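Local coordinates for Phikz039 (Pseudomonas phage phikz, PDB 3ZBQ), which is a phage-encoded member of the tubulin/FtsZ superfamily, known as PhuZ, and holds guanosine-5'-diphosphate in a pocket of its N-terminal domain, at residues A[19-27]-A[179-190]; A[114-122]-A[151-162]. All coordinates share one frame; numbering follows the deposited sequence.

Interaction 1 (A[19-27]-A[179-190]); sequences IGELFHGYH and NQNILEVLNALV. With GDP (guanosine-5'-diphosphate), chain B.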
loop_
_atom_site.group_PDB
_atom_site.type_symbol
_atom_site.label_atom_id
_atom_site.label_comp_id
_atom_site.label_asym_id
_atom_site.label_seq_id
_atom_site.Cartn_x
_atom_site.Cartn_y
_atom_site.Cartn_z
ATOM N N ILE A 19 8.884 -7.702 1.978
ATOM C CA ILE A 19 8.821 -6.843 3.157
ATOM C C ILE A 19 8.465 -7.681 4.391
ATOM O O ILE A 19 9.051 -7.516 5.464
ATOM C CB ILE A 19 7.789 -5.725 2.977
ATOM C CG1 ILE A 19 8.226 -4.748 1.878
ATOM C CG2 ILE A 19 7.547 -5.010 4.307
ATOM C CD1 ILE A 19 9.558 -4.070 2.155
ATOM N N GLY A 20 7.510 -8.591 4.229
ATOM C CA GLY A 20 7.080 -9.445 5.330
ATOM C C GLY A 20 8.197 -10.338 5.838
ATOM O O GLY A 20 8.324 -10.578 7.029
ATOM N N GLU A 21 9.021 -10.834 4.922
ATOM C CA GLU A 21 10.145 -11.660 5.320
ATOM C C GLU A 21 11.135 -10.846 6.138
ATOM O O GLU A 21 11.677 -11.339 7.122
ATOM C CB GLU A 21 10.837 -12.268 4.096
ATOM C CG GLU A 21 12.020 -13.153 4.459
ATOM C CD GLU A 21 12.772 -13.680 3.245
ATOM O OE1 GLU A 21 12.472 -13.252 2.108
ATOM O OE2 GLU A 21 13.670 -14.527 3.438
ATOM N N LEU A 22 11.359 -9.595 5.738
ATOM C CA LEU A 22 12.249 -8.704 6.483
ATOM C C LEU A 22 11.644 -8.302 7.835
ATOM O O LEU A 22 12.371 -8.028 8.782
ATOM C CB LEU A 22 12.577 -7.442 5.675
ATOM C CG LEU A 22 13.353 -7.654 4.373
ATOM C CD1 LEU A 22 13.566 -6.342 3.624
ATOM C CD2 LEU A 22 14.691 -8.321 4.666
ATOM N N PHE A 23 10.317 -8.279 7.910
ATOM C CA PHE A 23 9.614 -7.779 9.093
ATOM C C PHE A 23 9.352 -8.901 10.094
ATOM O O PHE A 23 8.835 -8.667 11.191
ATOM C CB PHE A 23 8.287 -7.141 8.672
ATOM C CG PHE A 23 7.586 -6.397 9.780
ATOM C CD1 PHE A 23 8.153 -5.255 10.330
ATOM C CD2 PHE A 23 6.360 -6.834 10.260
ATOM C CE1 PHE A 23 7.505 -4.554 11.341
ATOM C CE2 PHE A 23 5.708 -6.141 11.278
ATOM C CZ PHE A 23 6.283 -5.003 11.814
ATOM N N HIS A 24 9.716 -10.121 9.721
ATOM C CA HIS A 24 9.359 -11.280 10.531
ATOM C C HIS A 24 9.892 -11.216 11.963
ATOM O O HIS A 24 11.074 -10.953 12.192
ATOM C CB HIS A 24 9.825 -12.576 9.884
ATOM C CG HIS A 24 9.567 -13.777 10.735
ATOM N ND1 HIS A 24 8.320 -14.351 10.851
ATOM C CD2 HIS A 24 10.387 -14.481 11.551
ATOM C CE1 HIS A 24 8.387 -15.376 11.684
ATOM N NE2 HIS A 24 9.629 -15.475 12.122
ATOM N N GLY A 25 9.013 -11.472 12.925
ATOM C CA GLY A 25 9.398 -11.426 14.323
ATOM C C GLY A 25 9.010 -10.119 14.988
ATOM O O GLY A 25 9.018 -10.016 16.213
ATOM N N TYR A 26 8.666 -9.119 14.182
ATOM C CA TYR A 26 8.238 -7.830 14.721
ATOM C C TYR A 26 6.754 -7.835 15.048
ATOM O O TYR A 26 6.255 -6.947 15.745
ATOM C CB TYR A 26 8.557 -6.709 13.739
ATOM C CG TYR A 26 9.999 -6.277 13.768
ATOM C CD1 TYR A 26 10.993 -7.054 13.181
ATOM C CD2 TYR A 26 10.372 -5.096 14.399
ATOM C CE1 TYR A 26 12.315 -6.662 13.216
ATOM C CE2 TYR A 26 11.688 -4.695 14.437
ATOM C CZ TYR A 26 12.656 -5.482 13.843
ATOM O OH TYR A 26 13.972 -5.090 13.878
ATOM N N HIS A 27 6.050 -8.844 14.548
ATOM C CA HIS A 27 4.613 -8.955 14.792
ATOM C C HIS A 27 4.131 -10.350 14.440
ATOM O O HIS A 27 4.468 -10.878 13.383
ATOM C CB HIS A 27 3.849 -7.926 13.957
ATOM C CG HIS A 27 2.424 -7.745 14.373
ATOM N ND1 HIS A 27 2.072 -7.207 15.594
ATOM C CD2 HIS A 27 1.264 -8.022 13.731
ATOM C CE1 HIS A 27 0.753 -7.164 15.686
ATOM N NE2 HIS A 27 0.240 -7.653 14.571
ATOM N N ASN A 179 13.056 -0.415 1.467
ATOM C CA ASN A 179 12.603 -1.464 2.376
ATOM C C ASN A 179 12.843 -1.096 3.828
ATOM O O ASN A 179 11.994 -1.325 4.692
ATOM C CB ASN A 179 13.286 -2.793 2.058
ATOM C CG ASN A 179 12.922 -3.307 0.699
ATOM O OD1 ASN A 179 11.992 -2.806 0.076
ATOM N ND2 ASN A 179 13.649 -4.313 0.223
ATOM N N GLN A 180 14.011 -0.526 4.099
ATOM C CA GLN A 180 14.334 -0.117 5.461
ATOM C C GLN A 180 13.384 0.970 5.966
ATOM O O GLN A 180 12.936 0.927 7.123
ATOM C CB GLN A 180 15.793 0.341 5.555
ATOM C CG GLN A 180 16.204 0.828 6.948
ATOM C CD GLN A 180 16.029 -0.232 8.035
ATOM O OE1 GLN A 180 15.607 0.075 9.153
ATOM N NE2 GLN A 180 16.355 -1.474 7.712
ATOM N N ASN A 181 13.068 1.943 5.114
ATOM C CA ASN A 181 12.102 2.963 5.509
ATOM C C ASN A 181 10.734 2.350 5.784
ATOM O O ASN A 181 10.057 2.712 6.744
ATOM C CB ASN A 181 11.993 4.104 4.490
ATOM C CG ASN A 181 11.351 5.364 5.096
ATOM O OD1 ASN A 181 10.233 5.753 4.743
ATOM N ND2 ASN A 181 12.061 5.990 6.030
ATOM N N ILE A 182 10.345 1.388 4.961
ATOM C CA ILE A 182 9.075 0.704 5.165
ATOM C C ILE A 182 9.032 -0.065 6.490
ATOM O O ILE A 182 8.028 -0.030 7.198
ATOM C CB ILE A 182 8.751 -0.214 3.965
ATOM C CG1 ILE A 182 8.332 0.649 2.761
ATOM C CG2 ILE A 182 7.661 -1.213 4.344
ATOM C CD1 ILE A 182 8.163 -0.123 1.458
ATOM N N LEU A 183 10.120 -0.749 6.837
ATOM C CA LEU A 183 10.173 -1.485 8.107
ATOM C C LEU A 183 10.033 -0.526 9.284
ATOM O O LEU A 183 9.331 -0.814 10.273
ATOM C CB LEU A 183 11.483 -2.261 8.219
ATOM C CG LEU A 183 11.668 -3.308 7.126
ATOM C CD1 LEU A 183 13.048 -3.924 7.226
ATOM C CD2 LEU A 183 10.591 -4.387 7.211
ATOM N N GLU A 184 10.699 0.621 9.176
ATOM C CA GLU A 184 10.581 1.646 10.207
ATOM C C GLU A 184 9.123 2.061 10.383
ATOM O O GLU A 184 8.658 2.265 11.506
ATOM C CB GLU A 184 11.442 2.865 9.855
ATOM C CG GLU A 184 12.934 2.606 9.928
ATOM C CD GLU A 184 13.641 3.562 10.861
ATOM O OE1 GLU A 184 13.304 4.770 10.842
ATOM O OE2 GLU A 184 14.526 3.101 11.619
ATOM N N VAL A 185 8.398 2.189 9.276
ATOM C CA VAL A 185 6.990 2.572 9.329
ATOM C C VAL A 185 6.131 1.469 9.954
ATOM O O VAL A 185 5.306 1.742 10.821
ATOM C CB VAL A 185 6.452 2.956 7.930
ATOM C CG1 VAL A 185 4.929 3.006 7.923
ATOM C CG2 VAL A 185 7.047 4.293 7.476
ATOM N N LEU A 186 6.333 0.228 9.516
ATOM C CA LEU A 186 5.571 -0.906 10.049
ATOM C C LEU A 186 5.807 -1.055 11.551
ATOM O O LEU A 186 4.861 -1.243 12.338
ATOM C CB LEU A 186 5.942 -2.195 9.301
ATOM C CG LEU A 186 5.479 -2.257 7.851
ATOM C CD1 LEU A 186 6.027 -3.504 7.160
ATOM C CD2 LEU A 186 3.959 -2.229 7.787
ATOM N N ASN A 187 7.061 -0.928 11.965
ATOM C CA ASN A 187 7.365 -0.955 13.387
ATOM C C ASN A 187 6.641 0.146 14.146
ATOM O O ASN A 187 6.089 -0.089 15.224
ATOM C CB ASN A 187 8.867 -0.836 13.625
ATOM C CG ASN A 187 9.219 -0.920 15.090
ATOM O OD1 ASN A 187 9.823 -0.002 15.653
ATOM N ND2 ASN A 187 8.820 -2.018 15.729
ATOM N N ALA A 188 6.647 1.354 13.594
ATOM C CA ALA A 188 6.012 2.477 14.284
ATOM C C ALA A 188 4.509 2.250 14.382
ATOM O O ALA A 188 3.897 2.493 15.426
ATOM C CB ALA A 188 6.311 3.778 13.562
ATOM N N LEU A 189 3.915 1.786 13.289
ATOM C CA LEU A 189 2.480 1.532 13.246
ATOM C C LEU A 189 2.056 0.460 14.247
ATOM O O LEU A 189 1.064 0.630 14.971
ATOM C CB LEU A 189 2.058 1.154 11.820
ATOM C CG LEU A 189 1.995 2.322 10.823
ATOM C CD1 LEU A 189 1.632 1.808 9.426
ATOM C CD2 LEU A 189 1.002 3.399 11.284
ATOM N N VAL A 190 2.809 -0.637 14.299
ATOM C CA VAL A 190 2.521 -1.698 15.264
ATOM C C VAL A 190 2.517 -1.151 16.700
ATOM O O VAL A 190 1.625 -1.478 17.490
ATOM C CB VAL A 190 3.507 -2.869 15.117
ATOM C CG1 VAL A 190 3.396 -3.804 16.300
ATOM C CG2 VAL A 190 3.235 -3.623 13.813
HETATM P PB GDP B . 3.366 -8.419 -7.753
HETATM O O1B GDP B . 3.822 -9.743 -7.195
HETATM O O2B GDP B . 2.572 -7.652 -6.714
HETATM O O3B GDP B . 2.556 -8.590 -9.014
HETATM O O3A GDP B . 4.621 -7.500 -8.159
HETATM P PA GDP B . 5.951 -7.269 -7.285
HETATM O O1A GDP B . 6.786 -8.497 -7.012
HETATM O O2A GDP B . 5.606 -6.545 -6.001
HETATM O "O5'" GDP B . 6.788 -6.297 -8.233
HETATM C "C5'" GDP B . 6.237 -5.079 -8.720
HETATM C "C4'" GDP B . 7.246 -3.954 -8.498
HETATM O "O4'" GDP B . 7.379 -3.705 -7.098
HETATM C "C3'" GDP B . 8.650 -4.281 -8.969
HETATM O "O3'" GDP B . 8.800 -3.938 -10.356
HETATM C "C2'" GDP B . 9.510 -3.426 -8.071
HETATM O "O2'" GDP B . 9.549 -2.091 -8.581
HETATM C "C1'" GDP B . 8.718 -3.324 -6.787
HETATM N N9 GDP B . 9.199 -4.266 -5.754
HETATM C C8 GDP B . 9.064 -5.606 -5.719
HETATM N N7 GDP B . 9.620 -6.119 -4.594
HETATM C C5 GDP B . 10.109 -5.088 -3.874
HETATM C C6 GDP B . 10.821 -4.909 -2.588
HETATM O O6 GDP B . 11.097 -5.892 -1.854
HETATM N N1 GDP B . 11.137 -3.651 -2.229
HETATM C C2 GDP B . 10.847 -2.576 -2.992
HETATM N N2 GDP B . 11.207 -1.334 -2.582
HETATM N N3 GDP B . 10.201 -2.669 -4.174
HETATM C C4 GDP B . 9.822 -3.875 -4.649
#

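Interaction 2 (A[114-122]-A[151-162]); sequences PSLVSHLQQ and FEGVSSVSKVPM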
loop_
_atom_site.group_PDB
_atom_site.type_symbol
_atom_site.label_atom_id
_atom_site.label_comp_id
_atom_site.label_asym_id
_atom_site.label_seq_id
_atom_site.Cartn_x
_atom_site.Cartn_y
_atom_site.Cartn_z
ATOM N N PRO A 114 -5.539 -3.530 -2.600
ATOM C CA PRO A 114 -6.676 -2.604 -2.621
ATOM C C PRO A 114 -8.030 -3.310 -2.536
ATOM O O PRO A 114 -8.964 -2.745 -1.967
ATOM C CB PRO A 114 -6.512 -1.888 -3.960
ATOM C CG PRO A 114 -5.020 -1.897 -4.197
ATOM C CD PRO A 114 -4.578 -3.257 -3.685
ATOM N N SER A 115 -8.142 -4.521 -3.076
ATOM C CA SER A 115 -9.393 -5.269 -2.932
ATOM C C SER A 115 -9.670 -5.636 -1.486
ATOM O O SER A 115 -10.821 -5.588 -1.043
ATOM C CB SER A 115 -9.404 -6.527 -3.798
ATOM O OG SER A 115 -9.277 -6.184 -5.161
ATOM N N LEU A 116 -8.625 -6.009 -0.748
ATOM C CA LEU A 116 -8.781 -6.287 0.675
ATOM C C LEU A 116 -9.146 -5.016 1.429
ATOM O O LEU A 116 -10.017 -5.046 2.291
ATOM C CB LEU A 116 -7.529 -6.925 1.282
ATOM C CG LEU A 116 -7.326 -8.412 0.983
ATOM C CD1 LEU A 116 -5.879 -8.835 1.259
ATOM C CD2 LEU A 116 -8.286 -9.269 1.795
ATOM N N VAL A 117 -8.495 -3.901 1.098
ATOM C CA VAL A 117 -8.814 -2.628 1.758
ATOM C C VAL A 117 -10.280 -2.281 1.548
ATOM O O VAL A 117 -10.985 -1.881 2.486
ATOM C CB VAL A 117 -7.947 -1.477 1.224
ATOM C CG1 VAL A 117 -8.377 -0.152 1.866
ATOM C CG2 VAL A 117 -6.494 -1.739 1.526
ATOM N N SER A 118 -10.743 -2.448 0.315
ATOM C CA SER A 118 -12.130 -2.145 -0.015
ATOM C C SER A 118 -13.093 -3.016 0.785
ATOM O O SER A 118 -14.051 -2.516 1.383
ATOM C CB SER A 118 -12.386 -2.325 -1.510
ATOM O OG SER A 118 -13.700 -1.902 -1.826
ATOM N N HIS A 119 -12.825 -4.316 0.803
ATOM C CA HIS A 119 -13.670 -5.256 1.531
ATOM C C HIS A 119 -13.668 -4.921 3.014
ATOM O O HIS A 119 -14.723 -4.855 3.641
ATOM C CB HIS A 119 -13.185 -6.690 1.333
ATOM C CG HIS A 119 -14.054 -7.712 1.994
ATOM N ND1 HIS A 119 -15.076 -8.354 1.329
ATOM C CD2 HIS A 119 -14.072 -8.181 3.264
ATOM C CE1 HIS A 119 -15.679 -9.189 2.159
ATOM N NE2 HIS A 119 -15.091 -9.102 3.338
ATOM N N LEU A 120 -12.482 -4.713 3.575
ATOM C CA LEU A 120 -12.373 -4.428 5.009
ATOM C C LEU A 120 -13.086 -3.130 5.377
ATOM O O LEU A 120 -13.765 -3.050 6.403
ATOM C CB LEU A 120 -10.906 -4.352 5.436
ATOM C CG LEU A 120 -10.048 -5.613 5.377
ATOM C CD1 LEU A 120 -8.576 -5.226 5.334
ATOM C CD2 LEU A 120 -10.306 -6.511 6.559
ATOM N N GLN A 121 -12.913 -2.102 4.549
ATOM C CA GLN A 121 -13.514 -0.805 4.837
ATOM C C GLN A 121 -15.033 -0.842 4.724
ATOM O O GLN A 121 -15.737 -0.179 5.493
ATOM C CB GLN A 121 -12.874 0.308 3.986
ATOM C CG GLN A 121 -11.440 0.579 4.442
ATOM C CD GLN A 121 -10.868 1.899 3.989
ATOM O OE1 GLN A 121 -9.927 2.406 4.609
ATOM N NE2 GLN A 121 -11.394 2.452 2.894
ATOM N N GLN A 122 -15.542 -1.653 3.803
ATOM C CA GLN A 122 -16.988 -1.855 3.718
ATOM C C GLN A 122 -17.554 -2.557 4.956
ATOM O O GLN A 122 -18.740 -2.430 5.248
ATOM C CB GLN A 122 -17.355 -2.617 2.441
ATOM C CG GLN A 122 -17.134 -1.802 1.172
ATOM C CD GLN A 122 -17.313 -2.633 -0.079
ATOM O OE1 GLN A 122 -16.411 -2.729 -0.908
ATOM N NE2 GLN A 122 -18.482 -3.246 -0.219
ATOM N N PHE A 151 -6.872 3.772 -5.535
ATOM C CA PHE A 151 -7.039 4.294 -4.167
ATOM C C PHE A 151 -8.240 5.220 -4.100
ATOM O O PHE A 151 -8.988 5.236 -3.120
ATOM C CB PHE A 151 -5.800 5.073 -3.723
ATOM C CG PHE A 151 -4.519 4.276 -3.763
ATOM C CD1 PHE A 151 -4.527 2.886 -3.658
ATOM C CD2 PHE A 151 -3.298 4.932 -3.880
ATOM C CE1 PHE A 151 -3.338 2.161 -3.686
ATOM C CE2 PHE A 151 -2.099 4.214 -3.908
ATOM C CZ PHE A 151 -2.120 2.830 -3.806
ATOM N N GLU A 152 -8.412 6.014 -5.147
ATOM C CA GLU A 152 -9.515 6.963 -5.213
ATOM C C GLU A 152 -10.829 6.219 -5.399
ATOM O O GLU A 152 -11.838 6.558 -4.774
ATOM C CB GLU A 152 -9.284 7.948 -6.360
ATOM C CG GLU A 152 -9.985 9.294 -6.207
ATOM C CD GLU A 152 -9.212 10.282 -5.332
ATOM O OE1 GLU A 152 -8.685 9.878 -4.273
ATOM O OE2 GLU A 152 -9.142 11.479 -5.698
ATOM N N GLY A 153 -10.805 5.197 -6.252
ATOM C CA GLY A 153 -11.973 4.363 -6.497
ATOM C C GLY A 153 -12.395 3.585 -5.260
ATOM O O GLY A 153 -13.589 3.480 -4.952
ATOM N N VAL A 154 -11.420 3.029 -4.544
ATOM C CA VAL A 154 -11.717 2.289 -3.319
ATOM C C VAL A 154 -12.256 3.233 -2.233
ATOM O O VAL A 154 -13.185 2.880 -1.501
ATOM C CB VAL A 154 -10.489 1.485 -2.816
ATOM C CG1 VAL A 154 -10.726 0.952 -1.404
ATOM C CG2 VAL A 154 -10.171 0.333 -3.785
ATOM N N SER A 155 -11.686 4.436 -2.143
ATOM C CA SER A 155 -12.196 5.443 -1.208
ATOM C C SER A 155 -13.672 5.699 -1.488
ATOM O O SER A 155 -14.505 5.749 -0.568
ATOM C CB SER A 155 -11.427 6.763 -1.350
ATOM O OG SER A 155 -10.049 6.612 -1.055
ATOM N N SER A 156 -13.990 5.879 -2.763
ATOM C CA SER A 156 -15.354 6.170 -3.185
ATOM C C SER A 156 -16.312 5.014 -2.933
ATOM O O SER A 156 -17.382 5.211 -2.368
ATOM C CB SER A 156 -15.397 6.565 -4.661
ATOM O OG SER A 156 -14.619 7.722 -4.899
ATOM N N VAL A 157 -15.929 3.814 -3.359
ATOM C CA VAL A 157 -16.801 2.647 -3.264
ATOM C C VAL A 157 -17.033 2.212 -1.814
ATOM O O VAL A 157 -18.161 1.875 -1.424
ATOM C CB VAL A 157 -16.252 1.476 -4.109
ATOM C CG1 VAL A 157 -16.993 0.199 -3.785
ATOM C CG2 VAL A 157 -16.370 1.814 -5.591
ATOM N N SER A 158 -15.978 2.259 -1.001
ATOM C CA SER A 158 -16.098 1.852 0.397
ATOM C C SER A 158 -16.606 2.981 1.281
ATOM O O SER A 158 -16.935 2.747 2.452
ATOM C CB SER A 158 -14.780 1.296 0.947
ATOM O OG SER A 158 -13.803 2.308 1.105
ATOM N N LYS A 159 -16.669 4.193 0.721
ATOM C CA LYS A 159 -17.166 5.384 1.431
ATOM C C LYS A 159 -16.335 5.743 2.658
ATOM O O LYS A 159 -16.842 6.325 3.625
ATOM C CB LYS A 159 -18.634 5.211 1.814
ATOM C CG LYS A 159 -19.486 4.657 0.682
ATOM C CD LYS A 159 -20.897 4.421 1.145
ATOM C CE LYS A 159 -21.632 3.578 0.145
ATOM N NZ LYS A 159 -23.079 3.505 0.474
ATOM N N VAL A 160 -15.055 5.392 2.608
ATOM C CA VAL A 160 -14.121 5.636 3.695
ATOM C C VAL A 160 -12.820 6.034 3.022
ATOM O O VAL A 160 -12.365 5.329 2.114
ATOM C CB VAL A 160 -13.869 4.346 4.509
ATOM C CG1 VAL A 160 -12.746 4.556 5.516
ATOM C CG2 VAL A 160 -15.130 3.869 5.213
ATOM N N PRO A 161 -12.215 7.161 3.438
ATOM C CA PRO A 161 -10.956 7.578 2.803
ATOM C C PRO A 161 -9.902 6.479 2.905
ATOM O O PRO A 161 -9.670 5.916 3.980
ATOM C CB PRO A 161 -10.528 8.800 3.631
ATOM C CG PRO A 161 -11.817 9.317 4.214
ATOM C CD PRO A 161 -12.615 8.081 4.520
ATOM N N MET A 162 -9.282 6.149 1.781
ATOM C CA MET A 162 -8.243 5.146 1.798
ATOM C C MET A 162 -6.931 5.808 2.187
ATOM O O MET A 162 -6.484 6.751 1.534
ATOM C CB MET A 162 -8.122 4.472 0.424
ATOM C CG MET A 162 -7.133 3.370 0.433
ATOM S SD MET A 162 -7.231 2.370 -1.045
ATOM C CE MET A 162 -5.851 1.299 -0.683
#

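Interaction 1 (A[19-27]-A[179-190])
The ring of Phe23 lies between the two segments with its faces differently used: CB of Tyr26 rests over the rim of one face, and Leu186 lies on the opposite one, its CB making a CH-pi contact 3.9 Å from the Phe23 ring centroid and 29° off the normal. At the ring's edge, near its plane, CZ of Phe23 meets CG2 of Val190 at 3.9 Å. The Tyr26 ring receives the amide of Asn187 at its edge, ND2 standing in the ring plane with amide and ring nearly perpendicular, while Val190 CG2 lies over a face of the His27 imidazole. CG anti to the backbone N (chi1 -171°) lays the Phe23 ring on helix 179-190, as a knob in the hole formed by Leu183, Leu186, Asn187 and Val190. One turn earlier Ile19 is a second knob, among Asn179, Ile182, Leu183 and Leu186; its CG2 branch touches Leu186 CD1 at 3.6 Å and its CD1 branch turns to Asn179. The two helices, crossing at -62°, pack side by side on one face of the parallel part of the central sheet in the nucleotide-binding domain of the tubulin/FtsZ fold: Ile19 and Phe23 touch Phe11 of strand 7-12, while Ile182 and Leu186 rest on Val130 of strand 127-133. Branched and aromatic side chains suit this layer, whereas Asn179 has a polar task at its end. Its OD1 accepts a nearly straight hydrogen bond from N1 of the GDP guanine at 2.6 Å, and a weak one from N2 at 3.1 Å. Ile19 CD1 packs 3.4 Å from that same OD1, a methyl beside the amide. Gly25 supplies the positive phi of the type II beta turn from Phe23 to Tyr26, and His27 NE2 is hydrogen-bonded to Thr7 O.

Interaction 2 (A[114-122]-A[151-162])
Gln121 sets off with CG anti to its carbonyl carbon (chi1 -70°) and then runs extended, carrying its amide to the end of helix 151-158. Ser158 meets it by putting OG between its own backbone N and carbonyl carbon (chi1 70°). NE2 of Gln121 donates to Ser158 OG at 3.0 Å, the hydroxyl lying in the amide plane, and weakly to Val160 O at 3.1 Å. That hydroxyl is itself engaged, donating to Val154 O at 2.7 Å, so it relays the glutamine's bond into the helix and its own donor is already used. The Gln121 and Val160 side chains cross obliquely, CD of Gln121 3.6 Å from CG1 of Val160. A residue long enough to span the gap and able to donate twice suits this buried place. Helices 109-122 and 138-158 run nearly parallel here, their axes 18° apart, on one face of the central sheet of the tubulin/FtsZ-like nucleotide-binding domain. The second helix closes with a Schellman motif whose positive-phi residue is Lys159, turning the chain toward strand 163-168. Ser155 steadies that turn: its OG accepts from Met162 N and donates to Phe151 O. The small Ser118 lets the backbones come close, its CA and CB both 3.7 Å from CG1 of Val154, while its OG donates to Gln122 OE1 in the carbonyl plane. Deeper, the long Met162 lies across Val117, with CE 3.8 Å from CG2 of Val117, and both side chains reach Ser129 of the sheet. At the other end the Pro114 ring approaches the edge of Phe151, and both pack on Tyr102.

Overall arrangement
Reading from the N terminus, strand 7-12 leads into helix 13-23, whose later part, in 19-27, waits for a partner that arrives only with helix 175-192; interaction 1 thus closes a long loop of 151 intervening residues. Interaction 2 is nested inside it: helix 109-122 is joined to the end of helix 138-158 after strand 127-133 has passed between them in sequence, a loop of 28 residues. The two contacts do not touch, lying on opposite sides of the chain's centre with their own centres about 23 Å apart. Interaction 1 ties the first helix to the one bearing a guanine-binding asparagine, and interaction 2 pairs two helices that pack on strands 97-103 and 127-133.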